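PDB 6HNB: aromatic amino acid aminotransferase I from Candida albicans WO-1, which probably transfers the amino group of aromatic L-amino acids to 2-oxoglutarate, using pyridoxal 5'-phosphate as cofactor, to give aromatic oxo-acids and L-glutamate. Local coordinates for residues L160-T165 with V183-F188. Sequence-based numbering, arbitrary orientation.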
# COMPACT_ATOMS: atom_id res chain seq x y z
N LEU A 160 -15.40 -9.86 -16.39
CA LEU A 160 -15.91 -9.06 -17.53
C LEU A 160 -15.33 -7.66 -17.35
O LEU A 160 -15.36 -7.18 -16.21
CB LEU A 160 -17.44 -9.04 -17.51
CG LEU A 160 -18.15 -10.39 -17.67
CD1 LEU A 160 -19.65 -10.22 -17.72
CD2 LEU A 160 -17.70 -11.10 -18.93
N VAL A 161 -14.81 -7.06 -18.42
CA VAL A 161 -14.31 -5.65 -18.43
C VAL A 161 -14.92 -4.91 -19.62
O VAL A 161 -15.39 -5.58 -20.56
CB VAL A 161 -12.77 -5.56 -18.48
CG1 VAL A 161 -12.09 -6.29 -17.31
CG2 VAL A 161 -12.21 -6.07 -19.80
N GLU A 162 -14.97 -3.59 -19.53
CA GLU A 162 -15.34 -2.69 -20.65
C GLU A 162 -14.33 -2.93 -21.78
O GLU A 162 -13.12 -3.12 -21.53
CB GLU A 162 -15.42 -1.25 -20.13
CG GLU A 162 -16.60 -1.04 -19.19
CD GLU A 162 -16.51 0.06 -18.13
OE1 GLU A 162 -15.40 0.32 -17.62
OE2 GLU A 162 -17.58 0.62 -17.80
N GLU A 163 -14.83 -2.92 -23.00
CA GLU A 163 -14.13 -3.27 -24.26
C GLU A 163 -12.89 -2.39 -24.38
O GLU A 163 -11.86 -2.85 -24.90
CB GLU A 163 -15.22 -3.09 -25.33
CG GLU A 163 -14.74 -2.71 -26.67
CD GLU A 163 -15.81 -2.84 -27.74
OE1 GLU A 163 -16.95 -2.30 -27.57
OE2 GLU A 163 -15.47 -3.45 -28.74
N TYR A 164 -13.02 -1.15 -23.95
CA TYR A 164 -11.92 -0.17 -23.82
C TYR A 164 -11.88 0.25 -22.35
O TYR A 164 -12.96 0.67 -21.85
CB TYR A 164 -12.18 1.06 -24.68
CG TYR A 164 -12.25 0.78 -26.15
CD1 TYR A 164 -11.09 0.72 -26.91
CD2 TYR A 164 -13.47 0.53 -26.79
CE1 TYR A 164 -11.13 0.44 -28.26
CE2 TYR A 164 -13.51 0.26 -28.14
CZ TYR A 164 -12.34 0.21 -28.88
OH TYR A 164 -12.36 -0.04 -30.24
N THR A 165 -10.73 0.15 -21.69
CA THR A 165 -10.66 0.36 -20.23
C THR A 165 -9.24 0.71 -19.82
O THR A 165 -8.36 0.81 -20.69
CB THR A 165 -11.26 -0.83 -19.48
OG1 THR A 165 -11.43 -0.47 -18.11
CG2 THR A 165 -10.43 -2.09 -19.58
N VAL A 183 -16.54 -6.45 -22.81
CA VAL A 183 -18.00 -6.22 -22.95
C VAL A 183 -18.20 -5.06 -23.94
O VAL A 183 -17.60 -3.96 -23.74
CB VAL A 183 -18.62 -5.91 -21.58
CG1 VAL A 183 -20.06 -5.47 -21.71
CG2 VAL A 183 -18.52 -7.11 -20.67
N THR A 184 -19.08 -5.25 -24.91
CA THR A 184 -19.26 -4.29 -26.04
C THR A 184 -19.82 -2.97 -25.51
O THR A 184 -20.73 -2.99 -24.69
CB THR A 184 -20.14 -4.90 -27.13
OG1 THR A 184 -19.46 -6.10 -27.52
CG2 THR A 184 -20.31 -3.97 -28.32
N MET A 185 -19.28 -1.87 -25.99
CA MET A 185 -19.73 -0.52 -25.60
C MET A 185 -20.21 0.20 -26.86
O MET A 185 -19.80 -0.22 -27.96
CB MET A 185 -18.59 0.27 -24.96
CG MET A 185 -17.92 -0.42 -23.79
SD MET A 185 -16.36 0.40 -23.36
CE MET A 185 -16.92 1.87 -22.50
N ASP A 186 -21.06 1.22 -26.71
CA ASP A 186 -21.26 2.30 -27.71
C ASP A 186 -20.67 3.55 -27.07
O ASP A 186 -19.87 3.38 -26.11
CB ASP A 186 -22.72 2.41 -28.17
CG ASP A 186 -23.67 2.84 -27.07
OD1 ASP A 186 -23.17 3.21 -25.99
OD2 ASP A 186 -24.89 2.69 -27.26
N GLU A 187 -20.99 4.74 -27.57
CA GLU A 187 -20.39 5.99 -27.04
C GLU A 187 -20.91 6.30 -25.63
O GLU A 187 -20.31 7.17 -24.97
CB GLU A 187 -20.60 7.16 -28.01
CG GLU A 187 -22.05 7.56 -28.18
CD GLU A 187 -22.80 6.92 -29.33
OE1 GLU A 187 -22.66 5.69 -29.54
OE2 GLU A 187 -23.55 7.67 -30.01
N PHE A 188 -21.96 5.62 -25.17
CA PHE A 188 -22.60 5.86 -23.85
C PHE A 188 -22.22 4.77 -22.84
O PHE A 188 -22.70 4.81 -21.72
CB PHE A 188 -24.12 6.00 -24.04
CG PHE A 188 -24.52 7.04 -25.06
CD1 PHE A 188 -24.29 8.39 -24.82
CD2 PHE A 188 -25.12 6.68 -26.26
CE1 PHE A 188 -24.63 9.35 -25.77
CE2 PHE A 188 -25.50 7.64 -27.18
CZ PHE A 188 -25.25 8.97 -26.94
O HOH W 1 -17.14 -0.18 -29.02
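The ring of Y164 turns its CD2–CE2 edge toward M185: SD lies near the ring plane, closer to the CB end, and a water sits in plane farther along the same side, while F461 packs edge-to-face with this ring. The contact belongs to a β-α-β unit of the large, mixed sheet of a class I aminotransferase, in which strand 158-162, helix 167-175 and strand 179-186 follow one another and the two strands run parallel.

The strands part here. V183 N donates to V161 O (2.7 Å), and a weak bond from E163 N to V183 O (3.0 Å) follows as 160-165 leaves the sheet; the two flank E162 in the parallel pairing with V183. Beside this pairing, V183 CG2 meets CB of L160 at 3.9 Å, whose side chain also packs on L195, L198 and M199 of helix 192-200.

Past the last backbone bond, the carboxylate of E163, rather than a main-chain carbonyl of 160-165, accepts from M185 N. With CG anti to the backbone N (chi1 151°) and the chain extended beyond it, the side chain runs alongside 183-185 until OE1 meets M185 N at 2.8 Å, with a nearly straight N-H...O angle of 167°.

M185 folds back over the turn: CG stands anti to the carbonyl carbon (chi1 -54°) and the chain then extends, bringing SD within 3.7 Å of E162 CB. The bend at chi3 turns CE toward E162 CB and Y164 O. The carboxylate of E162 heads elsewhere, to T212 OG1, I213 N and Q217 NE2. Since Q217 also reaches Y164 O and precedes N218, a residue that binds pyridoxal 5'-phosphate, this network ties the loop after strand 158-162 to the neighbourhood of the cofactor site. The water at the tyrosine edge donates to E163 OE1 (2.6 Å) and M185 O (2.9 Å), giving OE1 a second donor besides M185 N.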